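Local coordinates for protein alpha-galactosidase 1 (Saccharomyces cerevisiae, PDB 3LRK) that hydrolyses terminal, non-reducing alpha-D-galactose residues from alpha-D-galactosides, including galactose oligosaccharides, galactomannans and galactolipids, and assembles as a homotetramer, at residues C74-R79 and G123-L128; W391-L396 and A463-R468. The protein carries 1 engineered substitution. All blocks are in the same frame, centred on the assembly; numbering follows the deposited sequence.

Contact 1. Residues C74-R79 and G123-L128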
ATOM      1  N   CYS A  74      23.095  24.062   8.446  1.00 23.33           N
ATOM      2  CA  CYS A  74      23.859  25.214   7.901  1.00 24.27           C
ATOM      3  C   CYS A  74      25.026  25.713   8.754  1.00 24.14           C
ATOM      4  O   CYS A  74      25.378  26.907   8.718  1.00 24.59           O
ATOM      5  CB  CYS A  74      22.933  26.396   7.578  1.00 24.60           C
ATOM      6  SG  CYS A  74      21.254  25.951   7.133  1.00 27.44           S
ATOM      7  N   TRP A  75      25.648  24.807   9.500  1.00 23.21           N
ATOM      8  CA  TRP A  75      26.665  25.207  10.470  1.00 22.16           C
ATOM      9  C   TRP A  75      28.082  24.953   9.934  1.00 22.32           C
ATOM     10  O   TRP A  75      29.043  25.584  10.387  1.00 22.30           O
ATOM     11  CB  TRP A  75      26.424  24.488  11.814  1.00 20.86           C
ATOM     12  CG  TRP A  75      26.549  22.998  11.715  1.00 20.24           C
ATOM     13  CD1 TRP A  75      25.529  22.092  11.548  1.00 19.02           C
ATOM     14  CD2 TRP A  75      27.762  22.230  11.743  1.00 19.79           C
ATOM     15  NE1 TRP A  75      26.037  20.812  11.483  1.00 17.63           N
ATOM     16  CE2 TRP A  75      27.400  20.864  11.592  1.00 18.07           C
ATOM     17  CE3 TRP A  75      29.119  22.556  11.890  1.00 18.47           C
ATOM     18  CZ2 TRP A  75      28.344  19.834  11.582  1.00 18.01           C
ATOM     19  CZ3 TRP A  75      30.059  21.529  11.873  1.00 19.14           C
ATOM     20  CH2 TRP A  75      29.659  20.175  11.728  1.00 19.12           C
ATOM     21  N   SER A  76      28.196  24.026   8.976  1.00 21.54           N
ATOM     22  CA  SER A  76      29.486  23.597   8.428  1.00 21.54           C
ATOM     23  C   SER A  76      29.851  24.337   7.136  1.00 21.95           C
ATOM     24  O   SER A  76      29.004  24.970   6.500  1.00 22.06           O
ATOM     25  CB  SER A  76      29.473  22.089   8.145  1.00 21.47           C
ATOM     26  OG  SER A  76      28.397  21.745   7.284  1.00 20.58           O
ATOM     27  N   SER A  77      31.118  24.250   6.755  1.00 22.54           N
ATOM     28  CA  SER A  77      31.582  24.858   5.501  1.00 23.23           C
ATOM     29  C   SER A  77      32.122  23.829   4.500  1.00 23.54           C
ATOM     30  O   SER A  77      32.418  24.166   3.349  1.00 23.91           O
ATOM     31  CB  SER A  77      32.628  25.938   5.798  1.00 22.87           C
ATOM     32  OG  SER A  77      33.765  25.381   6.433  1.00 23.10           O
ATOM     33  N   GLY A  78      32.217  22.575   4.926  1.00 23.83           N
ATOM     34  CA  GLY A  78      32.794  21.505   4.102  1.00 24.06           C
ATOM     35  C   GLY A  78      33.517  20.462   4.936  1.00 24.15           C
ATOM     36  O   GLY A  78      33.210  20.282   6.128  1.00 24.10           O
ATOM     37  N   ARG A  79      34.478  19.779   4.313  1.00 23.83           N
ATOM     38  CA  ARG A  79      35.306  18.773   4.986  1.00 24.12           C
ATOM     39  C   ARG A  79      36.790  19.061   4.737  1.00 24.57           C
ATOM     40  O   ARG A  79      37.161  19.570   3.667  1.00 24.41           O
ATOM     41  CB  ARG A  79      34.949  17.348   4.518  1.00 23.68           C
ATOM     42  CG  ARG A  79      33.495  16.958   4.755  1.00 22.73           C
ATOM     43  CD  ARG A  79      33.179  15.501   4.388  1.00 20.59           C
ATOM     44  NE  ARG A  79      31.823  15.162   4.825  1.00 20.33           N
ATOM     45  CZ  ARG A  79      31.518  14.644   6.022  1.00 21.66           C
ATOM     46  NH1 ARG A  79      32.474  14.374   6.902  1.00 19.63           N
ATOM     47  NH2 ARG A  79      30.252  14.400   6.342  1.00 20.91           N
ATOM     48  N   GLY A 123      21.566  21.424   2.092  1.00 22.44           N
ATOM     49  CA  GLY A 123      22.615  21.145   1.105  1.00 22.16           C
ATOM     50  C   GLY A 123      24.045  21.195   1.589  1.00 21.95           C
ATOM     51  O   GLY A 123      24.970  21.291   0.780  1.00 21.45           O
ATOM     52  N   TYR A 124      24.231  21.133   2.909  1.00 21.58           N
ATOM     53  CA  TYR A 124      25.556  21.055   3.523  1.00 21.40           C
ATOM     54  C   TYR A 124      26.002  19.593   3.602  1.00 21.10           C
ATOM     55  O   TYR A 124      25.196  18.709   3.337  1.00 21.56           O
ATOM     56  CB  TYR A 124      25.506  21.705   4.913  1.00 21.53           C
ATOM     57  CG  TYR A 124      25.262  23.187   4.821  1.00 22.25           C
ATOM     58  CD1 TYR A 124      23.990  23.690   4.508  1.00 22.90           C
ATOM     59  CD2 TYR A 124      26.310  24.092   5.001  1.00 22.97           C
ATOM     60  CE1 TYR A 124      23.767  25.058   4.401  1.00 24.11           C
ATOM     61  CE2 TYR A 124      26.096  25.467   4.891  1.00 24.75           C
ATOM     62  CZ  TYR A 124      24.824  25.936   4.601  1.00 25.00           C
ATOM     63  OH  TYR A 124      24.609  27.281   4.508  1.00 26.22           O
ATOM     64  N   PRO A 125      27.289  19.332   3.933  1.00 21.03           N
ATOM     65  CA  PRO A 125      27.783  17.951   3.997  1.00 20.48           C
ATOM     66  C   PRO A 125      26.969  17.042   4.914  1.00 20.03           C
ATOM     67  O   PRO A 125      26.745  17.366   6.080  1.00 19.69           O
ATOM     68  CB  PRO A 125      29.211  18.100   4.534  1.00 20.44           C
ATOM     69  CG  PRO A 125      29.592  19.511   4.229  1.00 20.71           C
ATOM     70  CD  PRO A 125      28.352  20.320   4.214  1.00 20.89           C
ATOM     71  N   GLY A 126      26.539  15.910   4.362  1.00 19.95           N
ATOM     72  CA  GLY A 126      25.789  14.902   5.105  1.00 19.67           C
ATOM     73  C   GLY A 126      26.673  13.748   5.543  1.00 19.17           C
ATOM     74  O   GLY A 126      27.805  13.603   5.068  1.00 19.78           O
ATOM     75  N   SER A 127      26.156  12.919   6.452  1.00 18.58           N
ATOM     76  CA  SER A 127      26.962  11.902   7.120  1.00 18.48           C
ATOM     77  C   SER A 127      26.850  10.475   6.570  1.00 18.64           C
ATOM     78  O   SER A 127      27.521   9.573   7.078  1.00 18.47           O
ATOM     79  CB  SER A 127      26.630  11.862   8.623  1.00 18.56           C
ATOM     80  OG  SER A 127      26.904  13.103   9.242  1.00 18.40           O
ATOM     81  N   LEU A 128      26.015  10.260   5.557  1.00 18.25           N
ATOM     82  CA  LEU A 128      25.853   8.894   5.013  1.00 17.83           C
ATOM     83  C   LEU A 128      27.179   8.322   4.482  1.00 17.84           C
ATOM     84  O   LEU A 128      27.812   8.908   3.597  1.00 17.45           O
ATOM     85  CB  LEU A 128      24.754   8.837   3.947  1.00 18.15           C
ATOM     86  CG  LEU A 128      24.333   7.452   3.424  1.00 17.23           C
ATOM     87  CD1 LEU A 128      24.004   6.481   4.582  1.00 17.35           C
ATOM     88  CD2 LEU A 128      23.142   7.600   2.455  1.00 18.77           C
TER
HETATM   89  O   HOH W   1      26.854  19.549   7.792  1.00 20.37           O
HETATM   90  O   HOH W   2      29.528  15.022   3.084  1.00 25.73           O

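Contact 2. Residues W391-L396 and A463-R468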
ATOM      1  N   TRP A 391     -13.357  10.780  41.989  1.00 34.08           N
ATOM      2  CA  TRP A 391     -12.095  11.394  41.572  1.00 33.44           C
ATOM      3  C   TRP A 391     -12.185  12.904  41.604  1.00 33.20           C
ATOM      4  O   TRP A 391     -13.146  13.476  41.095  1.00 33.34           O
ATOM      5  CB  TRP A 391     -11.705  10.930  40.161  1.00 33.16           C
ATOM      6  CG  TRP A 391     -11.391   9.465  40.097  1.00 32.70           C
ATOM      7  CD1 TRP A 391     -12.288   8.434  40.093  1.00 32.80           C
ATOM      8  CD2 TRP A 391     -10.088   8.865  40.049  1.00 32.29           C
ATOM      9  NE1 TRP A 391     -11.628   7.230  40.046  1.00 32.58           N
ATOM     10  CE2 TRP A 391     -10.277   7.465  40.015  1.00 32.45           C
ATOM     11  CE3 TRP A 391      -8.782   9.374  40.029  1.00 31.91           C
ATOM     12  CZ2 TRP A 391      -9.208   6.564  39.957  1.00 32.46           C
ATOM     13  CZ3 TRP A 391      -7.719   8.480  39.973  1.00 32.66           C
ATOM     14  CH2 TRP A 391      -7.941   7.089  39.940  1.00 32.84           C
ATOM     15  N   ASP A 392     -11.180  13.540  42.202  1.00 32.77           N
ATOM     16  CA  ASP A 392     -11.069  14.993  42.194  1.00 32.97           C
ATOM     17  C   ASP A 392     -10.514  15.467  40.857  1.00 32.73           C
ATOM     18  O   ASP A 392      -9.525  14.921  40.363  1.00 32.42           O
ATOM     19  CB  ASP A 392     -10.172  15.472  43.335  1.00 33.05           C
ATOM     20  CG  ASP A 392     -10.851  15.364  44.701  1.00 34.13           C
ATOM     21  OD1 ASP A 392     -12.093  15.259  44.745  1.00 34.83           O
ATOM     22  OD2 ASP A 392     -10.131  15.389  45.725  1.00 35.29           O
ATOM     23  N   ILE A 393     -11.170  16.468  40.281  1.00 32.48           N
ATOM     24  CA  ILE A 393     -10.762  17.045  39.006  1.00 32.43           C
ATOM     25  C   ILE A 393      -9.868  18.250  39.269  1.00 32.32           C
ATOM     26  O   ILE A 393     -10.247  19.161  40.010  1.00 32.20           O
ATOM     27  CB  ILE A 393     -11.979  17.488  38.158  1.00 32.43           C
ATOM     28  CG1 ILE A 393     -12.986  16.340  38.005  1.00 33.00           C
ATOM     29  CG2 ILE A 393     -11.532  18.020  36.782  1.00 32.60           C
ATOM     30  CD1 ILE A 393     -14.340  16.768  37.474  1.00 32.68           C
ATOM     31  N   TYR A 394      -8.680  18.241  38.669  1.00 31.90           N
ATOM     32  CA  TYR A 394      -7.789  19.387  38.711  1.00 31.78           C
ATOM     33  C   TYR A 394      -7.634  19.986  37.313  1.00 31.73           C
ATOM     34  O   TYR A 394      -7.385  19.258  36.347  1.00 31.59           O
ATOM     35  CB  TYR A 394      -6.422  18.984  39.256  1.00 32.20           C
ATOM     36  CG  TYR A 394      -6.387  18.712  40.741  1.00 32.58           C
ATOM     37  CD1 TYR A 394      -6.911  17.532  41.270  1.00 33.71           C
ATOM     38  CD2 TYR A 394      -5.813  19.630  41.619  1.00 33.44           C
ATOM     39  CE1 TYR A 394      -6.874  17.277  42.640  1.00 34.55           C
ATOM     40  CE2 TYR A 394      -5.769  19.382  42.992  1.00 33.56           C
ATOM     41  CZ  TYR A 394      -6.298  18.207  43.490  1.00 33.78           C
ATOM     42  OH  TYR A 394      -6.263  17.957  44.841  1.00 34.65           O
ATOM     43  N   ASP A 395      -7.780  21.307  37.221  1.00 31.50           N
ATOM     44  CA  ASP A 395      -7.562  22.051  35.977  1.00 31.39           C
ATOM     45  C   ASP A 395      -6.072  22.339  35.859  1.00 31.40           C
ATOM     46  O   ASP A 395      -5.525  23.147  36.618  1.00 31.16           O
ATOM     47  CB  ASP A 395      -8.378  23.358  35.979  1.00 31.49           C
ATOM     48  CG  ASP A 395      -8.241  24.167  34.675  1.00 32.46           C
ATOM     49  OD1 ASP A 395      -7.372  23.852  33.827  1.00 31.10           O
ATOM     50  OD2 ASP A 395      -9.016  25.138  34.504  1.00 31.93           O
ATOM     51  N   LEU A 396      -5.422  21.682  34.897  1.00 30.86           N
ATOM     52  CA  LEU A 396      -3.977  21.832  34.702  1.00 30.82           C
ATOM     53  C   LEU A 396      -3.578  23.208  34.153  1.00 30.59           C
ATOM     54  O   LEU A 396      -2.397  23.564  34.170  1.00 30.61           O
ATOM     55  CB  LEU A 396      -3.424  20.702  33.813  1.00 30.63           C
ATOM     56  CG  LEU A 396      -3.449  19.282  34.403  1.00 30.86           C
ATOM     57  CD1 LEU A 396      -3.243  18.210  33.328  1.00 31.04           C
ATOM     58  CD2 LEU A 396      -2.429  19.102  35.519  1.00 30.88           C
ATOM     59  N   ALA A 463      -9.862  21.317  27.258  1.00 26.66           N
ATOM     60  CA  ALA A 463      -9.958  21.138  28.702  1.00 27.27           C
ATOM     61  C   ALA A 463      -8.954  20.058  29.087  1.00 27.44           C
ATOM     62  O   ALA A 463      -9.063  18.898  28.669  1.00 27.05           O
ATOM     63  CB  ALA A 463     -11.377  20.746  29.118  1.00 27.32           C
ATOM     64  N   PHE A 464      -7.970  20.439  29.888  1.00 27.68           N
ATOM     65  CA  PHE A 464      -6.858  19.546  30.212  1.00 27.82           C
ATOM     66  C   PHE A 464      -6.821  19.297  31.725  1.00 28.44           C
ATOM     67  O   PHE A 464      -6.510  20.205  32.498  1.00 28.10           O
ATOM     68  CB  PHE A 464      -5.553  20.176  29.705  1.00 27.66           C
ATOM     69  CG  PHE A 464      -4.425  19.197  29.501  1.00 26.94           C
ATOM     70  CD1 PHE A 464      -4.620  18.002  28.806  1.00 25.69           C
ATOM     71  CD2 PHE A 464      -3.151  19.494  29.975  1.00 25.82           C
ATOM     72  CE1 PHE A 464      -3.569  17.114  28.614  1.00 25.79           C
ATOM     73  CE2 PHE A 464      -2.089  18.607  29.781  1.00 25.47           C
ATOM     74  CZ  PHE A 464      -2.304  17.422  29.096  1.00 25.32           C
ATOM     75  N   TYR A 465      -7.146  18.070  32.133  1.00 28.92           N
ATOM     76  CA  TYR A 465      -7.312  17.736  33.557  1.00 30.14           C
ATOM     77  C   TYR A 465      -6.381  16.667  34.101  1.00 30.28           C
ATOM     78  O   TYR A 465      -5.992  15.734  33.390  1.00 30.28           O
ATOM     79  CB  TYR A 465      -8.732  17.243  33.845  1.00 30.84           C
ATOM     80  CG  TYR A 465      -9.852  18.151  33.423  1.00 31.92           C
ATOM     81  CD1 TYR A 465     -10.841  17.689  32.560  1.00 34.80           C
ATOM     82  CD2 TYR A 465      -9.937  19.465  33.887  1.00 33.46           C
ATOM     83  CE1 TYR A 465     -11.894  18.501  32.167  1.00 35.43           C
ATOM     84  CE2 TYR A 465     -10.986  20.294  33.489  1.00 34.76           C
ATOM     85  CZ  TYR A 465     -11.960  19.798  32.634  1.00 35.01           C
ATOM     86  OH  TYR A 465     -13.003  20.591  32.230  1.00 35.40           O
ATOM     87  N   ARG A 466      -6.075  16.788  35.391  1.00 30.59           N
ATOM     88  CA  ARG A 466      -5.488  15.701  36.153  1.00 30.74           C
ATOM     89  C   ARG A 466      -6.524  15.215  37.172  1.00 31.39           C
ATOM     90  O   ARG A 466      -7.046  16.009  37.956  1.00 31.07           O
ATOM     91  CB  ARG A 466      -4.193  16.142  36.845  1.00 30.55           C
ATOM     92  CG  ARG A 466      -3.413  14.994  37.465  1.00 29.58           C
ATOM     93  CD  ARG A 466      -2.004  15.388  37.882  1.00 29.45           C
ATOM     94  NE  ARG A 466      -1.299  14.227  38.418  1.00 28.05           N
ATOM     95  CZ  ARG A 466      -0.026  13.925  38.178  1.00 28.89           C
ATOM     96  NH1 ARG A 466       0.716  14.700  37.399  1.00 28.63           N
ATOM     97  NH2 ARG A 466       0.504  12.826  38.705  1.00 29.90           N
ATOM     98  N   LEU A 467      -6.842  13.922  37.126  1.00 31.99           N
ATOM     99  CA  LEU A 467      -7.760  13.306  38.090  1.00 32.96           C
ATOM    100  C   LEU A 467      -6.992  12.613  39.204  1.00 33.68           C
ATOM    101  O   LEU A 467      -6.030  11.890  38.947  1.00 33.26           O
ATOM    102  CB  LEU A 467      -8.714  12.304  37.415  1.00 32.65           C
ATOM    103  CG  LEU A 467      -9.751  12.743  36.364  1.00 33.58           C
ATOM    104  CD1 LEU A 467     -10.979  11.843  36.412  1.00 33.09           C
ATOM    105  CD2 LEU A 467     -10.183  14.188  36.493  1.00 34.08           C
ATOM    106  N   ARG A 468      -7.425  12.837  40.445  1.00 34.89           N
ATOM    107  CA  ARG A 468      -6.766  12.268  41.621  1.00 36.02           C
ATOM    108  C   ARG A 468      -7.811  11.577  42.493  1.00 36.93           C
ATOM    109  O   ARG A 468      -8.947  12.050  42.576  1.00 36.73           O
ATOM    110  CB  ARG A 468      -6.046  13.354  42.435  1.00 36.10           C
ATOM    111  CG  ARG A 468      -5.140  14.278  41.625  1.00 36.51           C
ATOM    112  CD  ARG A 468      -4.162  15.018  42.519  1.00 37.38           C
ATOM    113  NE  ARG A 468      -3.169  14.109  43.093  1.00 38.32           N
ATOM    114  CZ  ARG A 468      -2.338  14.418  44.082  1.00 39.18           C
ATOM    115  NH1 ARG A 468      -2.359  15.631  44.629  1.00 39.47           N
ATOM    116  NH2 ARG A 468      -1.478  13.507  44.525  1.00 39.17           N
TER
HETATM  117  O   HOH W   3      -7.986  23.128  31.059  1.00 25.96           O

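Contact 1. Residues C74-R79 and G123-L128
Two loops following neighbouring strands of the (β/α)8 barrel, 68-70 and 109-115, pack together here, the first running into β-hairpin strand 76-79. Tyr124 carries much of the contact: its CB lies 3.7 Å from Ser76 OG, and with CG anti to its carbonyl carbon (chi1 -67°) the ring is laid across the backbone of 74-76. The CD2 edge meets Ser76 O at 3.2 Å, near the ring plane, while Cys74 CA sits over the centre of one face, 3.5 Å from the Tyr124 centroid, a CH-pi contact. Further out, Tyr124 CE1 and CZ touch Cys74 CB, and Tyr124 OH ends 3.6 Å from it. Cys74 SG, oblique to the ring, is disulfide-bonded to Cys42.

Pro125 CG packs on the CA of Gly78, a residue whose backbone angles would jam a CB against the preceding carbonyl oxygen. Water 1 links Ser76 OG to Pro125 O. Arg79, extended from CG to NE, runs antiparallel to the Pro125 ring, NE passing CB, and its NH2 salt-bridges Asp134. Arg79 NH2 donates to Gly126 O at 2.9 Å, a bent bond (134° at hydrogen) arriving from above the carbonyl plane; water 2, donating to the same oxygen, accepts from Arg79 NE.

Contact 2. Residues W391-L396 and A463-R468
Ile393, Tyr465 and Leu467 form the apolar centre of this antiparallel strand pair in the C-terminal β-sandwich domain. Ile393 CG2, anti to its backbone N, lies over one face of the Tyr465 ring, 3.9 Å from the centroid and offset toward the rim, a CH-pi contact. On its other branch, Ile393 CG1 runs alongside Leu467 CD2 at 3.8 Å. Trp391 CB reaches Leu467 CD1, and its ring turns an edge to the peptide joining Leu467 C to Arg468 N. At the opposite end of the pair, Leu396 CD1 meets Phe464 CD2 at 3.6 Å, and helix 310-316 covers both residues.

Between the strands, Asp392 with Arg468 and Tyr394 with Arg466 are hydrogen-bonded pairs, each exchanging two N-H...O bonds; Leu396 N adds a fifth to Phe464 O.

On the face away from Ile393, Tyr394 CE1 touches Arg468 CD at 3.5 Å, the ring and guanidinium planes being 58° apart. An alanine in place of Tyr394 would probably leave the CG and CD methylenes of Arg468 less firmly held, because the ring beside them would be gone. Asp354 OD2 forms salt bridges with both Arg466 NE and Arg468 NE, one carboxylate that would offset only part of the two positive charges. Where strand 391-395 ends, Asp395 OD1 accepts a hydrogen bond from Trp397 N and another from water 3, which in turn accepts from Phe464 N, at 2.9 Å from both Asp395 OD1 and Phe464 N.

How the contacts relate
Contact 1 belongs to the catalytic (β/α)8 barrel and contact 2 to the C-terminal β-sandwich, on opposite sides of the chain's centre. Their centres lie about 48 Å apart and their nearest atoms about 33 Å, so they do not touch, and both segments of contact 1 precede those of contact 2 in the sequence. Only contact 1 adjoins the substrate-binding site: the side chain of Cys74 is about 4 Å from that of Asp73 and about 7 Å from that of Asp72, both substrate-binding residues. Contact 2 is structural packing away from the known sites, with the Tyr465 side chain about 12 Å from a bound N-acetylglucosamine.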